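Local coordinates for protein Poly(A) RNA polymerase GLD2 (Rattus norvegicus, PDB 6LBK) that probably adds poly(A) tails to the 3' ends of selected cytoplasmic mRNAs and a single nucleotide to specific microRNAs, using ATP and magnesium or manganese, at residues G148-P153 with K164-V169; K51-I56 with R365-S369. The protein carries 1 engineered substitution. One frame throughout, in Å; residues are numbered along the deposited sequence.

Contact 1: G148-P153 with K164-V169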
loop_
_atom_site.group_PDB
_atom_site.type_symbol
_atom_site.label_atom_id
_atom_site.label_comp_id
_atom_site.label_asym_id
_atom_site.label_seq_id
_atom_site.Cartn_x
_atom_site.Cartn_y
_atom_site.Cartn_z
ATOM N N GLY A 148 1.491 30.206 2.466
ATOM C CA GLY A 148 0.437 30.695 1.588
ATOM C C GLY A 148 -0.404 29.602 0.946
ATOM O O GLY A 148 -1.580 29.821 0.634
ATOM N N TYR A 149 0.172 28.417 0.744
ATOM C CA TYR A 149 -0.571 27.355 0.082
ATOM C C TYR A 149 -0.319 25.992 0.714
ATOM O O TYR A 149 -0.675 24.967 0.117
ATOM C CB TYR A 149 -0.212 27.313 -1.403
ATOM C CG TYR A 149 1.225 26.952 -1.674
ATOM C CD1 TYR A 149 2.228 27.903 -1.610
ATOM C CD2 TYR A 149 1.571 25.649 -2.007
ATOM C CE1 TYR A 149 3.540 27.568 -1.865
ATOM C CE2 TYR A 149 2.876 25.305 -2.267
ATOM C CZ TYR A 149 3.856 26.270 -2.205
ATOM O OH TYR A 149 5.154 25.916 -2.472
ATOM N N ILE A 150 0.288 25.946 1.892
ATOM C CA ILE A 150 0.602 24.708 2.581
ATOM C C ILE A 150 0.035 24.830 3.992
ATOM O O ILE A 150 0.576 25.577 4.820
ATOM C CB ILE A 150 2.111 24.451 2.596
ATOM C CG1 ILE A 150 2.567 24.071 1.199
ATOM C CG2 ILE A 150 2.487 23.345 3.542
ATOM C CD1 ILE A 150 3.971 23.584 1.184
ATOM N N GLU A 151 -1.063 24.113 4.263
ATOM C CA GLU A 151 -1.810 24.237 5.509
ATOM C C GLU A 151 -1.315 23.261 6.556
ATOM O O GLU A 151 -1.006 22.103 6.246
ATOM C CB GLU A 151 -3.308 24.007 5.307
ATOM C CG GLU A 151 -4.100 25.244 4.971
ATOM C CD GLU A 151 -5.605 25.009 5.018
ATOM O OE1 GLU A 151 -6.028 23.879 5.369
ATOM O OE2 GLU A 151 -6.365 25.956 4.712
ATOM N N ARG A 152 -1.263 23.731 7.801
ATOM C CA ARG A 152 -1.077 22.921 9.002
ATOM C C ARG A 152 0.037 21.861 8.874
ATOM O O ARG A 152 -0.236 20.669 9.045
ATOM C CB ARG A 152 -2.401 22.262 9.375
ATOM C CG ARG A 152 -3.496 23.221 9.791
ATOM C CD ARG A 152 -4.748 22.445 10.195
ATOM N NE ARG A 152 -5.759 23.293 10.818
ATOM C CZ ARG A 152 -6.908 22.846 11.322
ATOM N NH1 ARG A 152 -7.206 21.553 11.274
ATOM N NH2 ARG A 152 -7.763 23.693 11.874
ATOM N N PRO A 153 1.283 22.270 8.622
ATOM C CA PRO A 153 2.360 21.269 8.555
ATOM C C PRO A 153 2.738 20.823 9.956
ATOM O O PRO A 153 2.933 21.650 10.850
ATOM C CB PRO A 153 3.509 22.026 7.881
ATOM C CG PRO A 153 3.267 23.438 8.221
ATOM C CD PRO A 153 1.778 23.628 8.338
ATOM N N LYS A 164 3.419 16.006 7.853
ATOM C CA LYS A 164 2.085 15.901 7.295
ATOM C C LYS A 164 1.600 17.298 6.964
ATOM O O LYS A 164 1.781 18.236 7.750
ATOM C CB LYS A 164 1.115 15.240 8.273
ATOM C CG LYS A 164 1.020 13.750 8.141
ATOM C CD LYS A 164 -0.390 13.314 8.435
ATOM C CE LYS A 164 -0.533 11.827 8.263
ATOM N NZ LYS A 164 -1.801 11.342 8.871
ATOM N N PHE A 165 0.974 17.435 5.804
ATOM C CA PHE A 165 0.520 18.764 5.446
ATOM C C PHE A 165 -0.629 18.637 4.470
ATOM O O PHE A 165 -0.810 17.604 3.837
ATOM C CB PHE A 165 1.668 19.621 4.847
ATOM C CG PHE A 165 2.248 19.114 3.541
ATOM C CD1 PHE A 165 1.761 19.568 2.319
ATOM C CD2 PHE A 165 3.335 18.257 3.535
ATOM C CE1 PHE A 165 2.328 19.121 1.110
ATOM C CE2 PHE A 165 3.897 17.818 2.334
ATOM C CZ PHE A 165 3.395 18.244 1.128
ATOM N N ARG A 166 -1.365 19.732 4.304
ATOM C CA ARG A 166 -2.469 19.783 3.360
ATOM C C ARG A 166 -2.143 20.848 2.325
ATOM O O ARG A 166 -1.903 22.002 2.677
ATOM C CB ARG A 166 -3.783 20.093 4.080
ATOM C CG ARG A 166 -5.051 19.752 3.315
ATOM C CD ARG A 166 -6.273 20.175 4.130
ATOM N NE ARG A 166 -6.935 21.352 3.575
ATOM C CZ ARG A 166 -8.024 21.300 2.815
ATOM N NH1 ARG A 166 -8.593 20.132 2.533
ATOM N NH2 ARG A 166 -8.555 22.419 2.344
ATOM N N ASP A 167 -2.138 20.452 1.054
ATOM C CA ASP A 167 -1.990 21.375 -0.053
ATOM C C ASP A 167 -3.334 22.039 -0.303
ATOM O O ASP A 167 -4.329 21.357 -0.596
ATOM C CB ASP A 167 -1.506 20.636 -1.301
ATOM C CG ASP A 167 -1.506 21.520 -2.557
ATOM O OD1 ASP A 167 -0.952 22.656 -2.554
ATOM O OD2 ASP A 167 -2.104 21.075 -3.563
ATOM N N LYS A 168 -3.360 23.368 -0.142
ATOM C CA LYS A 168 -4.551 24.173 -0.390
ATOM C C LYS A 168 -4.854 24.289 -1.872
ATOM O O LYS A 168 -5.967 24.673 -2.238
ATOM C CB LYS A 168 -4.363 25.583 0.149
ATOM C CG LYS A 168 -4.384 25.725 1.634
ATOM C CD LYS A 168 -3.726 27.043 2.039
ATOM C CE LYS A 168 -4.439 28.229 1.414
ATOM N NZ LYS A 168 -5.822 28.346 1.967
ATOM N N VAL A 169 -3.878 23.986 -2.729
ATOM C CA VAL A 169 -4.081 24.080 -4.166
ATOM C C VAL A 169 -4.928 22.917 -4.659
ATOM O O VAL A 169 -5.930 23.117 -5.354
ATOM C CB VAL A 169 -2.721 24.137 -4.886
ATOM C CG1 VAL A 169 -2.925 24.261 -6.379
ATOM C CG2 VAL A 169 -1.881 25.295 -4.356
#
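Residues 148-153 and 164-169 form the open end of an antiparallel beta hairpin in the nucleotidyltransferase palm. Glu151 and Arg166 are the hydrogen-bonded pair of this end, next to the non-hydrogen-bonded pair Ile150 and Asp167. Glu151 N donates to Arg166 O at 2.8 Å, and Arg166 N returns a bond to Glu151 O at 3.1 Å. Past the end of the strands, Lys168 N donates to Tyr149 O at 3.1 Å.

The side chains of Glu151 and Arg166 run side by side in the same direction. Arg166 NE reaches Glu151 OE1 at 3.2 Å, as a salt bridge that meets the carboxylate from above its plane. The arginine bends at chi3 (107°), which swings NE toward this oxygen. The Lys168 chain crosses that of Glu151 at about a right angle, with Lys168 CG 3.4 Å from Glu151 CG. Lys168 NZ makes a long second salt bridge to Glu151 OE2, so one carboxylate serves two cations.

The opposite face carries Ile150 and also Asp167. Ile150 CG2 packs on Phe165 CB at 4.0 Å. Just before the strand, the Tyr149 ring has Asp167 OD1 in plane at its edge, 4.0 Å from Tyr149 CD2. The Tyr149 hydroxyl bonds to Glu83, and Asp167 OD2 to Ser170.

The Lys164 side chain lies about 6 Å from that of Asp109, a probable catalytic magnesium ligand, so the hairpin reaches the active-site edge. Strand 150-156 is outermost in the sheet, and strand 172-178 flanks strand 162-167. Helices 67-85 and 128-144 pack on the side of Ile150 and Phe165, where Phe142 meets the Phe165 ring edge-to-face and Leu80 touches Ile150.

Contact 2: K51-I56 with R365-S369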
loop_
_atom_site.group_PDB
_atom_site.type_symbol
_atom_site.label_atom_id
_atom_site.label_comp_id
_atom_site.label_asym_id
_atom_site.label_seq_id
_atom_site.Cartn_x
_atom_site.Cartn_y
_atom_site.Cartn_z
ATOM N N LYS A 51 -23.648 -10.517 -8.926
ATOM C CA LYS A 51 -23.890 -9.195 -8.342
ATOM C C LYS A 51 -22.687 -8.690 -7.552
ATOM O O LYS A 51 -22.344 -7.506 -7.629
ATOM C CB LYS A 51 -25.134 -9.229 -7.450
ATOM C CG LYS A 51 -25.536 -7.879 -6.832
ATOM C CD LYS A 51 -26.652 -8.103 -5.810
ATOM C CE LYS A 51 -27.278 -6.805 -5.297
ATOM N NZ LYS A 51 -28.749 -6.969 -4.912
ATOM N N LEU A 52 -22.070 -9.557 -6.747
ATOM C CA LEU A 52 -20.945 -9.135 -5.920
ATOM C C LEU A 52 -19.777 -8.647 -6.774
ATOM O O LEU A 52 -19.196 -7.588 -6.496
ATOM C CB LEU A 52 -20.530 -10.277 -4.991
ATOM C CG LEU A 52 -19.367 -10.039 -4.032
ATOM C CD1 LEU A 52 -19.540 -8.744 -3.248
ATOM C CD2 LEU A 52 -19.195 -11.224 -3.086
ATOM N N SER A 53 -19.448 -9.381 -7.845
ATOM C CA SER A 53 -18.362 -8.967 -8.730
ATOM C C SER A 53 -18.670 -7.625 -9.396
ATOM O O SER A 53 -17.791 -6.755 -9.486
ATOM C CB SER A 53 -18.106 -10.054 -9.785
ATOM O OG SER A 53 -17.610 -11.259 -9.212
ATOM N N GLN A 54 -19.922 -7.430 -9.839
ATOM C CA GLN A 54 -20.326 -6.153 -10.430
ATOM C C GLN A 54 -20.203 -5.011 -9.432
ATOM O O GLN A 54 -19.809 -3.902 -9.805
ATOM C CB GLN A 54 -21.761 -6.209 -10.969
ATOM C CG GLN A 54 -21.886 -6.628 -12.420
ATOM C CD GLN A 54 -23.342 -6.875 -12.852
ATOM O OE1 GLN A 54 -24.291 -6.396 -12.218
ATOM N NE2 GLN A 54 -23.514 -7.635 -13.932
ATOM N N GLN A 55 -20.602 -5.242 -8.174
ATOM C CA GLN A 55 -20.476 -4.203 -7.153
ATOM C C GLN A 55 -19.017 -3.882 -6.870
ATOM O O GLN A 55 -18.687 -2.732 -6.576
ATOM C CB GLN A 55 -21.174 -4.624 -5.859
ATOM C CG GLN A 55 -22.673 -4.518 -5.903
ATOM C CD GLN A 55 -23.292 -5.173 -4.715
ATOM O OE1 GLN A 55 -22.812 -6.209 -4.260
ATOM N NE2 GLN A 55 -24.365 -4.586 -4.197
ATOM N N ILE A 56 -18.137 -4.880 -6.978
ATOM C CA ILE A 56 -16.712 -4.650 -6.751
ATOM C C ILE A 56 -16.136 -3.800 -7.876
ATOM O O ILE A 56 -15.342 -2.885 -7.636
ATOM C CB ILE A 56 -15.957 -5.985 -6.638
ATOM C CG1 ILE A 56 -16.360 -6.743 -5.369
ATOM C CG2 ILE A 56 -14.423 -5.719 -6.732
ATOM C CD1 ILE A 56 -15.741 -8.107 -5.247
ATOM N N ARG A 365 -24.060 -12.911 -0.599
ATOM C CA ARG A 365 -23.030 -12.479 -1.552
ATOM C C ARG A 365 -23.324 -11.107 -2.157
ATOM O O ARG A 365 -23.473 -10.970 -3.377
ATOM C CB ARG A 365 -22.823 -13.539 -2.636
ATOM C CG ARG A 365 -22.047 -14.687 -2.054
ATOM C CD ARG A 365 -21.481 -15.669 -3.036
ATOM N NE ARG A 365 -21.035 -16.839 -2.278
ATOM C CZ ARG A 365 -20.434 -17.902 -2.800
ATOM N NH1 ARG A 365 -20.193 -17.957 -4.106
ATOM N NH2 ARG A 365 -20.074 -18.910 -2.011
ATOM N N ASP A 366 -23.537 -10.128 -1.279
ATOM C CA ASP A 366 -23.678 -8.714 -1.602
ATOM C C ASP A 366 -22.552 -7.972 -0.894
ATOM O O ASP A 366 -22.258 -8.262 0.273
ATOM C CB ASP A 366 -25.071 -8.213 -1.152
ATOM C CG ASP A 366 -25.391 -6.797 -1.624
ATOM O OD1 ASP A 366 -24.472 -5.947 -1.670
ATOM O OD2 ASP A 366 -26.569 -6.535 -1.944
ATOM N N LEU A 367 -21.891 -7.047 -1.612
ATOM C CA LEU A 367 -20.813 -6.259 -1.010
ATOM C C LEU A 367 -21.316 -5.423 0.156
ATOM O O LEU A 367 -20.519 -5.017 1.000
ATOM C CB LEU A 367 -20.133 -5.367 -2.051
ATOM C CG LEU A 367 -18.805 -4.722 -1.623
ATOM C CD1 LEU A 367 -17.742 -5.753 -1.402
ATOM C CD2 LEU A 367 -18.350 -3.770 -2.666
ATOM N N ASN A 368 -22.623 -5.140 0.202
ATOM C CA ASN A 368 -23.226 -4.416 1.318
ATOM C C ASN A 368 -23.154 -5.186 2.637
ATOM O O ASN A 368 -23.364 -4.589 3.699
ATOM C CB ASN A 368 -24.688 -4.084 1.012
ATOM C CG ASN A 368 -24.870 -2.687 0.451
ATOM O OD1 ASN A 368 -24.651 -1.694 1.151
ATOM N ND2 ASN A 368 -25.306 -2.599 -0.809
ATOM N N SER A 369 -22.938 -6.509 2.600
ATOM C CA SER A 369 -22.865 -7.274 3.843
ATOM C C SER A 369 -21.595 -6.977 4.639
ATOM O O SER A 369 -21.591 -7.122 5.869
ATOM C CB SER A 369 -22.959 -8.769 3.543
ATOM O OG SER A 369 -24.208 -9.078 2.947
#
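This is a helix-to-loop contact between the N-terminal helix 51-63 and the loop that follows helix 344-363, near the C terminus. Gln55 uses both ends of its amide. Gln55 OE1 accepts from Leu367 N at 2.9 Å, with the donor above the carbonyl plane. Gln55 NE2 donates to Asp366 OD1 at 2.9 Å, in a bent bond (143°) that stays close to the amide plane.

Asp366 OD1 also accepts from Asn368 N at 2.8 Å, which closes an Asx turn. The two donors reach this oxygen from opposite faces of the carboxylate. The other oxygen, Asp366 OD2, makes a long salt bridge to Lys51 NZ at 3.7 Å; the lysine chain is extended. With an alanine in place of Gln55, Leu367 N would probably be left without this acceptor, and Asp366 OD1 would keep only its Asx-turn bond to Asn368 N of the two described.

Beside the polar bonds, Leu52 CD1 packs on Leu367 CB at 3.6 Å. Leu52 holds CG anti to its N (chi1 -180°), which directs the branch to the loop.

Helix 283-297 lies beneath, with Leu287 touching Leu367 and Leu283 touching Ile56. Helix 200-213 adds Val206 against Leu367 and Pro202 against Ile56.

From the N terminus, the chain reaches contact 2 early, in helix 51-63. It then runs through helix 67-85 and the first strands of the palm sheet. Contact 1 follows, where residues 148-153 pair with 164-169 across a short hairpin of ten intervening residues. The chain goes on through the last palm strand, the helices of the second half and the small three-stranded sheet. It returns along helix 344-363 to close contact 2; the 308 residues between its segments contain contact 1. The two do not touch; their centres are about 37 Å apart. Contact 1 is local to the palm edge, while contact 2 joins the first modelled helix to the loop after the last.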